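Local coordinates for protein probable porin (Pseudomonas aeruginosa, PDB 4FT6) that probably forms an outer-membrane beta-barrel channel of the OprD family that lets small solutes cross the outer membrane, at residues A[292-304]-A[368-382]. Sequence-based numbering, arbitrary orientation.
With C8E ((hydroxyethyloxy)tri(ethyloxy)octane), chain E.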
loop_
_atom_site.group_PDB
_atom_site.type_symbol
_atom_site.label_atom_id
_atom_site.label_comp_id
_atom_site.label_asym_id
_atom_site.label_seq_id
_atom_site.Cartn_x
_atom_site.Cartn_y
_atom_site.Cartn_z
ATOM N N ASP A 292 -0.941 7.656 -6.365
ATOM C CA ASP A 292 -1.327 7.273 -5.013
ATOM C C ASP A 292 -0.153 7.658 -4.131
ATOM O O ASP A 292 0.769 6.872 -3.918
ATOM C CB ASP A 292 -1.619 5.779 -4.892
ATOM C CG ASP A 292 -2.238 5.416 -3.554
ATOM O OD1 ASP A 292 -2.015 6.156 -2.557
ATOM O OD2 ASP A 292 -2.950 4.385 -3.500
ATOM N N ILE A 293 -0.167 8.894 -3.652
ATOM C CA ILE A 293 1.007 9.428 -2.988
ATOM C C ILE A 293 0.716 9.749 -1.522
ATOM O O ILE A 293 -0.214 9.193 -0.946
ATOM C CB ILE A 293 1.618 10.621 -3.779
ATOM C CG1 ILE A 293 0.625 11.770 -3.863
ATOM C CG2 ILE A 293 2.027 10.177 -5.180
ATOM C CD1 ILE A 293 1.087 12.880 -4.710
ATOM N N GLN A 294 1.502 10.639 -0.921
ATOM C CA GLN A 294 1.570 10.720 0.537
ATOM C C GLN A 294 0.235 10.956 1.257
ATOM O O GLN A 294 -0.084 10.230 2.188
ATOM C CB GLN A 294 2.631 11.740 0.986
ATOM C CG GLN A 294 3.022 11.609 2.457
ATOM C CD GLN A 294 4.148 12.534 2.850
ATOM O OE1 GLN A 294 4.989 12.892 2.021
ATOM N NE2 GLN A 294 4.176 12.931 4.122
ATOM N N VAL A 295 -0.543 11.946 0.828
ATOM C CA VAL A 295 -1.778 12.289 1.541
ATOM C C VAL A 295 -3.048 12.077 0.716
ATOM O O VAL A 295 -4.129 11.857 1.263
ATOM C CB VAL A 295 -1.748 13.745 2.101
ATOM C CG1 VAL A 295 -0.352 14.367 1.942
ATOM C CG2 VAL A 295 -2.813 14.605 1.439
ATOM N N ARG A 296 -2.905 12.141 -0.600
ATOM C CA ARG A 296 -4.034 12.033 -1.513
ATOM C C ARG A 296 -3.663 11.117 -2.697
ATOM O O ARG A 296 -2.473 10.978 -3.041
ATOM C CB ARG A 296 -4.418 13.430 -2.007
ATOM C CG ARG A 296 -5.692 13.485 -2.808
ATOM C CD ARG A 296 -6.018 14.892 -3.216
ATOM N NE ARG A 296 -6.765 14.898 -4.471
ATOM C CZ ARG A 296 -8.048 14.576 -4.567
ATOM N NH1 ARG A 296 -8.724 14.220 -3.482
ATOM N NH2 ARG A 296 -8.655 14.604 -5.743
ATOM N N ASN A 297 -4.663 10.485 -3.314
ATOM C CA ASN A 297 -4.396 9.540 -4.399
ATOM C C ASN A 297 -5.054 9.922 -5.746
ATOM O O ASN A 297 -4.963 9.187 -6.742
ATOM C CB ASN A 297 -4.731 8.093 -3.970
ATOM C CG ASN A 297 -6.208 7.885 -3.750
ATOM O OD1 ASN A 297 -7.011 8.803 -3.942
ATOM N ND2 ASN A 297 -6.586 6.673 -3.376
ATOM N N PHE A 298 -5.702 11.083 -5.755
ATOM C CA PHE A 298 -6.245 11.674 -6.976
ATOM C C PHE A 298 -7.209 10.739 -7.688
ATOM O O PHE A 298 -7.075 10.492 -8.878
ATOM C CB PHE A 298 -5.100 12.105 -7.901
ATOM C CG PHE A 298 -4.232 13.196 -7.310
ATOM C CD1 PHE A 298 -3.149 12.884 -6.494
ATOM C CD2 PHE A 298 -4.517 14.538 -7.543
ATOM C CE1 PHE A 298 -2.355 13.903 -5.936
ATOM C CE2 PHE A 298 -3.724 15.550 -6.991
ATOM C CZ PHE A 298 -2.648 15.235 -6.187
ATOM N N THR A 299 -8.196 10.241 -6.954
ATOM C CA THR A 299 -9.111 9.231 -7.482
ATOM C C THR A 299 -10.577 9.645 -7.458
ATOM O O THR A 299 -11.466 8.786 -7.560
ATOM C CB THR A 299 -8.985 7.903 -6.725
ATOM O OG1 THR A 299 -9.333 8.118 -5.356
ATOM C CG2 THR A 299 -7.575 7.346 -6.825
ATOM N N SER A 300 -10.822 10.947 -7.314
ATOM C CA SER A 300 -12.179 11.480 -7.380
ATOM C C SER A 300 -12.773 11.258 -8.771
ATOM O O SER A 300 -12.034 11.161 -9.758
ATOM C CB SER A 300 -12.176 12.972 -7.078
ATOM O OG SER A 300 -11.808 13.189 -5.741
ATOM N N ALA A 301 -14.101 11.187 -8.846
ATOM C CA ALA A 301 -14.778 11.000 -10.124
ATOM C C ALA A 301 -14.309 12.015 -11.177
ATOM O O ALA A 301 -14.338 13.229 -10.952
ATOM C CB ALA A 301 -16.303 11.061 -9.950
ATOM N N GLY A 302 -13.855 11.503 -12.317
ATOM C CA GLY A 302 -13.441 12.340 -13.434
ATOM C C GLY A 302 -12.076 12.982 -13.274
ATOM O O GLY A 302 -11.645 13.748 -14.148
ATOM N N GLU A 303 -11.380 12.692 -12.175
ATOM C CA GLU A 303 -10.123 13.394 -11.931
ATOM C C GLU A 303 -9.052 12.999 -12.934
ATOM O O GLU A 303 -8.689 11.827 -13.050
ATOM C CB GLU A 303 -9.597 13.221 -10.504
ATOM C CG GLU A 303 -8.357 14.089 -10.238
ATOM C CD GLU A 303 -8.237 14.538 -8.791
ATOM O OE1 GLU A 303 -8.417 13.691 -7.895
ATOM O OE2 GLU A 303 -7.973 15.739 -8.545
ATOM N N ARG A 304 -8.573 13.995 -13.675
ATOM C CA ARG A 304 -7.411 13.844 -14.544
ATOM C C ARG A 304 -6.204 14.398 -13.803
ATOM O O ARG A 304 -6.295 15.459 -13.179
ATOM C CB ARG A 304 -7.640 14.610 -15.845
ATOM C CG ARG A 304 -8.708 13.964 -16.689
ATOM C CD ARG A 304 -9.802 14.914 -17.122
ATOM N NE ARG A 304 -9.635 15.313 -18.516
ATOM C CZ ARG A 304 -10.548 15.953 -19.238
ATOM N NH1 ARG A 304 -11.724 16.267 -18.717
ATOM N NH2 ARG A 304 -10.272 16.276 -20.490
ATOM N N ARG A 368 9.361 12.348 5.773
ATOM C CA ARG A 368 8.457 12.568 4.654
ATOM C C ARG A 368 7.644 13.830 4.870
ATOM O O ARG A 368 6.977 13.993 5.905
ATOM C CB ARG A 368 7.540 11.365 4.442
ATOM C CG ARG A 368 8.308 10.050 4.368
ATOM C CD ARG A 368 7.392 8.856 4.221
ATOM N NE ARG A 368 6.502 9.012 3.076
ATOM C CZ ARG A 368 5.540 8.160 2.741
ATOM N NH1 ARG A 368 5.327 7.060 3.455
ATOM N NH2 ARG A 368 4.788 8.421 1.683
ATOM N N ASN A 369 7.712 14.719 3.882
ATOM C CA ASN A 369 7.057 16.014 3.959
ATOM C C ASN A 369 6.121 16.216 2.771
ATOM O O ASN A 369 6.494 15.914 1.634
ATOM C CB ASN A 369 8.112 17.125 3.985
ATOM C CG ASN A 369 7.523 18.469 4.303
ATOM O OD1 ASN A 369 7.008 19.156 3.428
ATOM N ND2 ASN A 369 7.593 18.857 5.567
ATOM N N ALA A 370 4.910 16.716 3.018
ATOM C CA ALA A 370 3.957 16.922 1.924
ATOM C C ALA A 370 3.111 18.172 2.085
ATOM O O ALA A 370 2.664 18.490 3.190
ATOM C CB ALA A 370 3.063 15.721 1.753
ATOM N N MET A 371 2.896 18.865 0.969
ATOM C CA MET A 371 1.973 19.981 0.920
ATOM C C MET A 371 0.835 19.595 -0.005
ATOM O O MET A 371 1.070 19.055 -1.090
ATOM C CB MET A 371 2.655 21.235 0.356
ATOM C CG MET A 371 3.716 21.875 1.243
ATOM S SD MET A 371 4.200 23.505 0.627
ATOM C CE MET A 371 5.329 24.052 1.903
ATOM N N LEU A 372 -0.391 19.884 0.409
ATOM C CA LEU A 372 -1.538 19.662 -0.457
ATOM C C LEU A 372 -2.407 20.905 -0.433
ATOM O O LEU A 372 -2.733 21.425 0.643
ATOM C CB LEU A 372 -2.347 18.457 0.016
ATOM C CG LEU A 372 -3.679 18.302 -0.718
ATOM C CD1 LEU A 372 -3.428 17.787 -2.115
ATOM C CD2 LEU A 372 -4.629 17.388 0.042
ATOM N N ARG A 373 -2.754 21.406 -1.614
ATOM C CA ARG A 373 -3.705 22.508 -1.711
ATOM C C ARG A 373 -4.748 22.153 -2.758
ATOM O O ARG A 373 -4.450 21.448 -3.735
ATOM C CB ARG A 373 -3.009 23.823 -2.070
ATOM C CG ARG A 373 -1.869 24.192 -1.145
ATOM C CD ARG A 373 -2.368 24.724 0.185
ATOM N NE ARG A 373 -1.256 25.087 1.070
ATOM C CZ ARG A 373 -0.715 24.275 1.975
ATOM N NH1 ARG A 373 -1.178 23.042 2.132
ATOM N NH2 ARG A 373 0.288 24.703 2.724
ATOM N N SER A 374 -5.960 22.659 -2.557
ATOM C CA SER A 374 -7.098 22.232 -3.346
ATOM C C SER A 374 -8.234 23.216 -3.166
ATOM O O SER A 374 -8.202 24.021 -2.244
ATOM C CB SER A 374 -7.528 20.834 -2.885
ATOM O OG SER A 374 -8.772 20.474 -3.460
ATOM N N ASN A 375 -9.224 23.165 -4.053
ATOM C CA ASN A 375 -10.446 23.957 -3.898
ATOM C C ASN A 375 -11.648 23.057 -3.592
ATOM O O ASN A 375 -12.811 23.473 -3.692
ATOM C CB ASN A 375 -10.717 24.855 -5.123
ATOM C CG ASN A 375 -10.926 24.068 -6.430
ATOM O OD1 ASN A 375 -10.988 22.831 -6.452
ATOM N ND2 ASN A 375 -11.049 24.806 -7.531
ATOM N N HIS A 376 -11.350 21.811 -3.235
ATOM C CA HIS A 376 -12.368 20.875 -2.758
ATOM C C HIS A 376 -11.887 20.071 -1.539
ATOM O O HIS A 376 -12.600 19.972 -0.544
ATOM C CB HIS A 376 -12.883 19.969 -3.890
ATOM C CG HIS A 376 -11.843 19.078 -4.489
ATOM N ND1 HIS A 376 -10.876 19.528 -5.358
ATOM C CD2 HIS A 376 -11.646 17.735 -4.371
ATOM C CE1 HIS A 376 -10.112 18.513 -5.738
ATOM N NE2 HIS A 376 -10.561 17.421 -5.149
ATOM N N ALA A 377 -10.673 19.528 -1.611
ATOM C CA ALA A 377 -10.093 18.810 -0.479
ATOM C C ALA A 377 -9.542 19.776 0.562
ATOM O O ALA A 377 -9.245 20.937 0.261
ATOM C CB ALA A 377 -8.993 17.863 -0.938
ATOM N N ALA A 378 -9.394 19.282 1.786
ATOM C CA ALA A 378 -8.833 20.074 2.875
ATOM C C ALA A 378 -7.343 20.278 2.630
ATOM O O ALA A 378 -6.612 19.311 2.388
ATOM C CB ALA A 378 -9.062 19.366 4.225
ATOM N N ASP A 379 -6.886 21.525 2.694
ATOM C CA ASP A 379 -5.461 21.802 2.522
ATOM C C ASP A 379 -4.664 21.265 3.729
ATOM O O ASP A 379 -5.021 21.534 4.886
ATOM C CB ASP A 379 -5.212 23.308 2.337
ATOM C CG ASP A 379 -5.986 23.903 1.158
ATOM O OD1 ASP A 379 -6.542 23.137 0.342
ATOM O OD2 ASP A 379 -6.033 25.150 1.048
ATOM N N VAL A 380 -3.604 20.495 3.470
ATOM C CA VAL A 380 -2.764 20.003 4.566
ATOM C C VAL A 380 -1.259 20.178 4.345
ATOM O O VAL A 380 -0.788 20.290 3.214
ATOM C CB VAL A 380 -3.047 18.502 4.933
ATOM C CG1 VAL A 380 -4.545 18.199 4.910
ATOM C CG2 VAL A 380 -2.295 17.575 4.007
ATOM N N ASP A 381 -0.523 20.205 5.452
ATOM C CA ASP A 381 0.928 20.088 5.453
ATOM C C ASP A 381 1.235 18.918 6.361
ATOM O O ASP A 381 0.748 18.864 7.489
ATOM C CB ASP A 381 1.574 21.351 6.017
ATOM C CG ASP A 381 1.271 22.589 5.188
ATOM O OD1 ASP A 381 1.086 22.475 3.960
ATOM O OD2 ASP A 381 1.214 23.685 5.774
ATOM N N GLU A 382 2.012 17.959 5.880
ATOM C CA GLU A 382 2.206 16.746 6.660
ATOM C C GLU A 382 3.670 16.440 6.824
ATOM O O GLU A 382 4.447 16.561 5.882
ATOM C CB GLU A 382 1.503 15.563 5.999
ATOM C CG GLU A 382 1.279 14.382 6.909
ATOM C CD GLU A 382 0.739 13.188 6.153
ATOM O OE1 GLU A 382 1.550 12.327 5.765
ATOM O OE2 GLU A 382 -0.489 13.112 5.923
HETATM C C1 C8E E . 8.092 25.344 3.570
HETATM C C2 C8E E . 9.012 24.384 2.826
HETATM C C3 C8E E . 8.856 22.950 3.344
HETATM C C4 C8E E . 10.077 22.505 4.144
HETATM C C5 C8E E . 10.825 21.342 3.484
HETATM C C6 C8E E . 10.853 21.460 1.963
HETATM C C7 C8E E . 11.844 20.497 1.305
HETATM C C8 C8E E . 13.241 20.517 1.919
HETATM O O9 C8E E . 13.981 19.394 1.478
HETATM C C10 C8E E . 15.032 19.699 0.583
HETATM C C11 C8E E . 15.817 18.435 0.218
HETATM O O12 C8E E . 15.070 17.626 -0.670
HETATM C C13 C8E E . 15.671 17.472 -1.942
#
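Gln294, Val295 and Arg296 lie along the inner wall of the porin's beta-barrel, where the long loop between strands 264-274 and 304-313 folds inward against the hairpin of strands 364-374 and 380-392. An inward-folded loop of this kind is a common way for porins to narrow the channel.

The polar part centres on Gln294, long enough to reach from the loop to the barrel wall. Its CG is anti to the backbone N (chi1 -164°), and the extended chain carries the amide over Ala370, whose small CB lets OE1 come within 3.4 Å. NE2 then donates to Glu382 OE1 at 3.2 Å and, weakly, to Arg368 O at 3.5 Å; the carboxylate oxygen is less surely placed, so the length of the first bond is tentative. The amide and carboxylate planes are turned 59° apart. Glu382 also forms salt bridges with Arg384 and Arg26, which probably keep it ionised. The Arg368 chain bends at chi3, which brings NH2 to 3.7 Å from Gln294 CG.

Toward the turn, the hydroxyl of Ser374 accepts from the backbone N of His376 and Ala377, an ST turn and ST motif in one, at the start of the loop that carries the imidazole. There His376 NE2 sits over one face of the Arg296 guanidinium, whose end is less surely placed, the two planes about 83° apart.

Apolar packing runs along the hairpin. Arg296 crosses Leu372 at about a right angle and lends its aliphatic CD to this patch. Branched Val295 spreads its methyls over two strands: CG1 meets Ala370 CB at 3.7 Å, while CG2 touches Val380 CG2 and lies 3.6 Å from Leu372 CD2.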